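Local coordinates for protein ten1 (Schizosaccharomyces pombe, PDB 3KF6), which pairs with Stn1 in an Rpa2-Rpa3-like OB-fold complex, is required for telomere maintenance and probably binds single-stranded telomeric DNA, at residues B[13-18]-B[24-29]; B[48-53]-B[71-76]. One frame throughout, in Å; residues are numbered along the deposited sequence.

Contact 1. Residues B[13-18]-B[24-29]; sequences NQINDC and LRFLGC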
loop_
_atom_site.group_PDB
_atom_site.type_symbol
_atom_site.label_atom_id
_atom_site.label_comp_id
_atom_site.label_asym_id
_atom_site.label_seq_id
_atom_site.Cartn_x
_atom_site.Cartn_y
_atom_site.Cartn_z
ATOM N N ASN B 13 9.519 -12.500 11.067
ATOM C CA ASN B 13 10.534 -13.541 10.952
ATOM C C ASN B 13 11.360 -13.458 9.667
ATOM O O ASN B 13 12.323 -14.210 9.503
ATOM C CB ASN B 13 9.891 -14.932 11.063
ATOM C CG ASN B 13 8.914 -15.225 9.942
ATOM O OD1 ASN B 13 9.253 -15.123 8.764
ATOM N ND2 ASN B 13 7.691 -15.605 10.307
ATOM N N GLN B 14 10.993 -12.556 8.760
ATOM C CA GLN B 14 11.723 -12.405 7.499
ATOM C C GLN B 14 12.571 -11.140 7.462
ATOM O O GLN B 14 13.311 -10.906 6.510
ATOM C CB GLN B 14 10.754 -12.372 6.310
ATOM C CG GLN B 14 9.873 -13.596 6.166
ATOM C CD GLN B 14 8.847 -13.426 5.062
ATOM O OE1 GLN B 14 8.096 -12.448 5.048
ATOM N NE2 GLN B 14 8.809 -14.375 4.130
ATOM N N ILE B 15 12.462 -10.314 8.496
ATOM C CA ILE B 15 13.219 -9.072 8.528
ATOM C C ILE B 15 14.723 -9.281 8.359
ATOM O O ILE B 15 15.378 -8.521 7.649
ATOM C CB ILE B 15 12.946 -8.293 9.831
ATOM C CG1 ILE B 15 11.486 -7.830 9.844
ATOM C CG2 ILE B 15 13.878 -7.095 9.933
ATOM C CD1 ILE B 15 11.054 -7.159 11.135
ATOM N N ASN B 16 15.260 -10.314 9.000
ATOM C CA ASN B 16 16.689 -10.593 8.912
ATOM C C ASN B 16 17.105 -11.176 7.564
ATOM O O ASN B 16 18.288 -11.424 7.330
ATOM C CB ASN B 16 17.122 -11.529 10.044
ATOM C CG ASN B 16 16.963 -10.893 11.410
ATOM O OD1 ASN B 16 17.242 -9.708 11.589
ATOM N ND2 ASN B 16 16.525 -11.682 12.387
ATOM N N ASP B 17 16.133 -11.399 6.684
ATOM C CA ASP B 17 16.420 -11.918 5.351
ATOM C C ASP B 17 16.543 -10.748 4.383
ATOM O O ASP B 17 16.934 -10.924 3.230
ATOM C CB ASP B 17 15.301 -12.841 4.856
ATOM C CG ASP B 17 15.183 -14.110 5.668
ATOM O OD1 ASP B 17 16.228 -14.719 5.961
ATOM O OD2 ASP B 17 14.045 -14.508 6.000
ATOM N N CYS B 18 16.204 -9.552 4.856
ATOM C CA CYS B 18 16.251 -8.360 4.014
ATOM C C CYS B 18 17.492 -7.498 4.227
ATOM O O CYS B 18 18.185 -7.622 5.236
ATOM C CB CYS B 18 14.983 -7.530 4.230
ATOM S SG CYS B 18 13.462 -8.483 3.950
ATOM N N LEU B 24 10.339 -1.655 4.774
ATOM C CA LEU B 24 9.568 -2.858 5.061
ATOM C C LEU B 24 8.235 -2.544 5.724
ATOM O O LEU B 24 8.112 -1.558 6.439
ATOM C CB LEU B 24 10.350 -3.760 6.021
ATOM C CG LEU B 24 11.822 -4.048 5.715
ATOM C CD1 LEU B 24 12.467 -4.746 6.915
ATOM C CD2 LEU B 24 11.917 -4.908 4.465
ATOM N N ARG B 25 7.242 -3.387 5.475
ATOM C CA ARG B 25 5.951 -3.230 6.133
ATOM C C ARG B 25 5.620 -4.561 6.796
ATOM O O ARG B 25 5.681 -5.614 6.157
ATOM C CB ARG B 25 4.834 -2.851 5.155
ATOM C CG ARG B 25 3.483 -2.888 5.862
ATOM C CD ARG B 25 2.308 -2.573 4.968
ATOM N NE ARG B 25 1.059 -2.972 5.615
ATOM C CZ ARG B 25 -0.150 -2.632 5.179
ATOM N NH1 ARG B 25 -0.280 -1.877 4.091
ATOM N NH2 ARG B 25 -1.229 -3.050 5.828
ATOM N N PHE B 26 5.280 -4.517 8.083
ATOM C CA PHE B 26 4.948 -5.734 8.808
ATOM C C PHE B 26 4.028 -5.464 9.990
ATOM O O PHE B 26 3.884 -4.322 10.439
ATOM C CB PHE B 26 6.226 -6.431 9.301
ATOM C CG PHE B 26 7.127 -5.549 10.114
ATOM C CD1 PHE B 26 8.089 -4.761 9.500
ATOM C CD2 PHE B 26 7.004 -5.498 11.501
ATOM C CE1 PHE B 26 8.922 -3.929 10.252
ATOM C CE2 PHE B 26 7.828 -4.667 12.262
ATOM C CZ PHE B 26 8.786 -3.883 11.635
ATOM N N LEU B 27 3.411 -6.532 10.480
ATOM C CA LEU B 27 2.498 -6.465 11.611
ATOM C C LEU B 27 3.187 -7.112 12.807
ATOM O O LEU B 27 3.853 -8.139 12.669
ATOM C CB LEU B 27 1.209 -7.216 11.258
ATOM C CG LEU B 27 0.129 -7.371 12.324
ATOM C CD1 LEU B 27 -0.421 -6.011 12.714
ATOM C CD2 LEU B 27 -0.984 -8.260 11.779
ATOM N N GLY B 28 3.032 -6.512 13.981
ATOM C CA GLY B 28 3.666 -7.064 15.163
ATOM C C GLY B 28 2.862 -6.814 16.421
ATOM O O GLY B 28 2.041 -5.893 16.476
ATOM N N CYS B 29 3.111 -7.639 17.435
ATOM C CA CYS B 29 2.417 -7.544 18.711
ATOM C C CYS B 29 3.320 -6.881 19.754
ATOM O O CYS B 29 4.467 -7.294 19.945
ATOM C CB CYS B 29 2.019 -8.947 19.164
ATOM S SG CYS B 29 1.013 -8.979 20.637
#
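Leu24 and Ile15 bury about 60 Å² each and carry the contact from its two sides, with Cys18 and Phe26 adding roughly half as much apiece. Leu24 divides its two methyl groups between two partners. CD1 lies 4.1 Å from CG2 of Ile15, while CD2 sits 3.9 Å from SG of Cys18. Ile15 is forked in the same way: with CG2 anti to the backbone N and CG1 anti to the carbonyl carbon (chi1 -66°), the branch methyl meets Leu24 and the extended CG1-CD1 arm reaches Phe26. There CD1 stands over the centre of one ring face, 4.0 Å from the Phe26 centroid and 10° off the ring normal, a nearly axial CH-pi contact. No hydrogen bond joins the two segments; the turn of 13-18 has backbone bonds of its own, such as Cys18 N to Ile15 O at 3.1 Å. Val47 of strand 45-50 touches both Ile15 and Phe26. All four touching residues are buried, and together they pack the loop between strands 8-9 and 23-34 against the hydrophobic interior of the closed beta-barrel of an OB fold.

Contact 2. Residues B[48-53]-B[71-76]; sequences TCDVTV and RKRQDG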
loop_
_atom_site.group_PDB
_atom_site.type_symbol
_atom_site.label_atom_id
_atom_site.label_comp_id
_atom_site.label_asym_id
_atom_site.label_seq_id
_atom_site.Cartn_x
_atom_site.Cartn_y
_atom_site.Cartn_z
ATOM N N THR B 48 13.255 -5.121 17.128
ATOM C CA THR B 48 13.349 -3.898 17.903
ATOM C C THR B 48 13.058 -2.735 16.962
ATOM O O THR B 48 13.727 -2.566 15.941
ATOM C CB THR B 48 14.753 -3.747 18.517
ATOM O OG1 THR B 48 14.917 -4.715 19.559
ATOM C CG2 THR B 48 14.948 -2.346 19.081
ATOM N N CYS B 49 12.050 -1.946 17.308
ATOM C CA CYS B 49 11.649 -0.813 16.489
ATOM C C CYS B 49 11.921 0.517 17.176
ATOM O O CYS B 49 11.466 0.753 18.293
ATOM C CB CYS B 49 10.161 -0.914 16.150
ATOM S SG CYS B 49 9.713 -2.414 15.228
ATOM N N ASP B 50 12.663 1.381 16.492
ATOM C CA ASP B 50 12.995 2.700 17.017
ATOM C C ASP B 50 11.872 3.659 16.640
ATOM O O ASP B 50 11.682 3.968 15.467
ATOM C CB ASP B 50 14.311 3.188 16.410
ATOM C CG ASP B 50 14.746 4.540 16.958
ATOM O OD1 ASP B 50 13.878 5.416 17.162
ATOM O OD2 ASP B 50 15.962 4.728 17.169
ATOM N N VAL B 51 11.131 4.132 17.637
ATOM C CA VAL B 51 10.020 5.044 17.389
ATOM C C VAL B 51 10.265 6.418 17.996
ATOM O O VAL B 51 9.332 7.204 18.163
ATOM C CB VAL B 51 8.701 4.483 17.966
ATOM C CG1 VAL B 51 8.301 3.218 17.219
ATOM C CG2 VAL B 51 8.870 4.189 19.457
ATOM N N THR B 52 11.525 6.701 18.312
ATOM C CA THR B 52 11.910 7.974 18.909
ATOM C C THR B 52 11.409 9.199 18.142
ATOM O O THR B 52 10.978 10.176 18.752
ATOM C CB THR B 52 13.444 8.076 19.041
ATOM O OG1 THR B 52 13.931 6.982 19.825
ATOM C CG2 THR B 52 13.837 9.384 19.716
ATOM N N VAL B 53 11.461 9.153 16.815
ATOM C CA VAL B 53 11.019 10.288 16.011
ATOM C C VAL B 53 9.522 10.271 15.713
ATOM O O VAL B 53 8.953 11.278 15.295
ATOM C CB VAL B 53 11.761 10.356 14.656
ATOM C CG1 VAL B 53 13.265 10.474 14.885
ATOM C CG2 VAL B 53 11.434 9.136 13.805
ATOM N N ARG B 71 12.387 1.382 7.916
ATOM C CA ARG B 71 13.575 0.931 7.200
ATOM C C ARG B 71 14.461 0.094 8.106
ATOM O O ARG B 71 14.666 0.430 9.274
ATOM C CB ARG B 71 14.388 2.123 6.688
ATOM C CG ARG B 71 13.728 2.918 5.591
ATOM C CD ARG B 71 14.704 3.932 4.996
ATOM N NE ARG B 71 14.034 4.764 4.007
ATOM C CZ ARG B 71 13.640 4.333 2.814
ATOM N NH1 ARG B 71 13.859 3.075 2.451
ATOM N NH2 ARG B 71 12.998 5.155 1.997
ATOM N N LYS B 72 14.985 -0.999 7.564
ATOM C CA LYS B 72 15.864 -1.869 8.331
ATOM C C LYS B 72 17.188 -1.150 8.569
ATOM O O LYS B 72 17.827 -0.689 7.621
ATOM C CB LYS B 72 16.102 -3.177 7.569
ATOM C CG LYS B 72 17.017 -4.170 8.273
ATOM C CD LYS B 72 16.939 -5.534 7.595
ATOM C CE LYS B 72 17.780 -6.586 8.303
ATOM N NZ LYS B 72 19.230 -6.412 8.036
ATOM N N ARG B 73 17.587 -1.049 9.835
ATOM C CA ARG B 73 18.840 -0.393 10.209
ATOM C C ARG B 73 19.968 -1.419 10.148
ATOM O O ARG B 73 21.042 -1.159 9.604
ATOM C CB ARG B 73 18.729 0.179 11.625
ATOM C CG ARG B 73 20.005 0.820 12.140
ATOM C CD ARG B 73 19.931 1.085 13.638
ATOM N NE ARG B 73 18.889 2.043 13.995
ATOM C CZ ARG B 73 18.647 2.447 15.239
ATOM N NH1 ARG B 73 19.373 1.972 16.244
ATOM N NH2 ARG B 73 17.685 3.326 15.479
ATOM N N GLN B 74 19.700 -2.585 10.723
ATOM C CA GLN B 74 20.621 -3.714 10.752
ATOM C C GLN B 74 19.784 -4.884 11.259
ATOM O O GLN B 74 18.616 -4.699 11.607
ATOM C CB GLN B 74 21.808 -3.440 11.689
ATOM C CG GLN B 74 21.425 -3.103 13.114
ATOM C CD GLN B 74 22.625 -2.881 14.011
ATOM O OE1 GLN B 74 23.364 -3.816 14.319
ATOM N NE2 GLN B 74 22.827 -1.637 14.433
ATOM N N ASP B 75 20.350 -6.084 11.298
ATOM C CA ASP B 75 19.575 -7.227 11.761
ATOM C C ASP B 75 18.892 -6.949 13.096
ATOM O O ASP B 75 19.508 -6.430 14.029
ATOM C CB ASP B 75 20.454 -8.474 11.885
ATOM C CG ASP B 75 20.934 -8.986 10.540
ATOM O OD1 ASP B 75 20.119 -9.032 9.592
ATOM O OD2 ASP B 75 22.120 -9.356 10.432
ATOM N N GLY B 76 17.605 -7.279 13.165
ATOM C CA GLY B 76 16.835 -7.094 14.383
ATOM C C GLY B 76 16.418 -5.685 14.770
ATOM O O GLY B 76 15.799 -5.501 15.818
#
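Asp50 and Arg73 meet through a salt bridge, OD2 to NH2 at 2.8 Å. The carboxylate oxygen lies in the guanidinium plane at its edge, yet the N-H...O angle is only 130°, which makes the hydrogen-bond component weak. The two planes are turned 64° apart, and the pairing is one-pronged. Arg73 leaves the backbone extended, then bends at chi3 (-64°), which swings its end across to Asp50; its NH2 also pairs with Asp79. OD1 of the same carboxylate turns back on its own chain, accepting from Thr52 N at 2.9 Å, an Asx turn where strand 45-50 ends, and from Thr52 OG1, above the carboxylate plane. Replacing Asp50 by an alanine would probably leave Arg73 without this carboxylate, with Asp79 still beside it, and the turn at Thr52 without its side-chain acceptor. Among backbone bonds, Thr48 N donates to Gly76 O at 2.9 Å. This bond falls beside the classic beta bulge formed by Arg73 and Gln74 opposite Ile77, where strand 65-74 of the OB-fold sheet passes into strand 77-85, which runs parallel to 45-50. Gly76 has a positive phi, a conformation that favours glycine.

How the contacts relate
Contact 1 belongs to the core and contact 2 to the surface, although their centres are only about 11 Å apart and strands 23-34 and 65-74 are antiparallel neighbours in one sheet. The four touching residues of contact 1 are all buried and meet through apolar groups alone; none is buried in contact 2, which relies on charge and a backbone hydrogen bond. Cys49 marks the boundary, as its side chain packs inward on Phe26 of contact 1 while pointing away from segment 71-76. Polar atoms also join the two directly: Asn16 OD1 accepts a weak hydrogen bond from Gly76 N, and Cys18 O another from Lys72 NZ, tying loop 13-18 to segment 71-76.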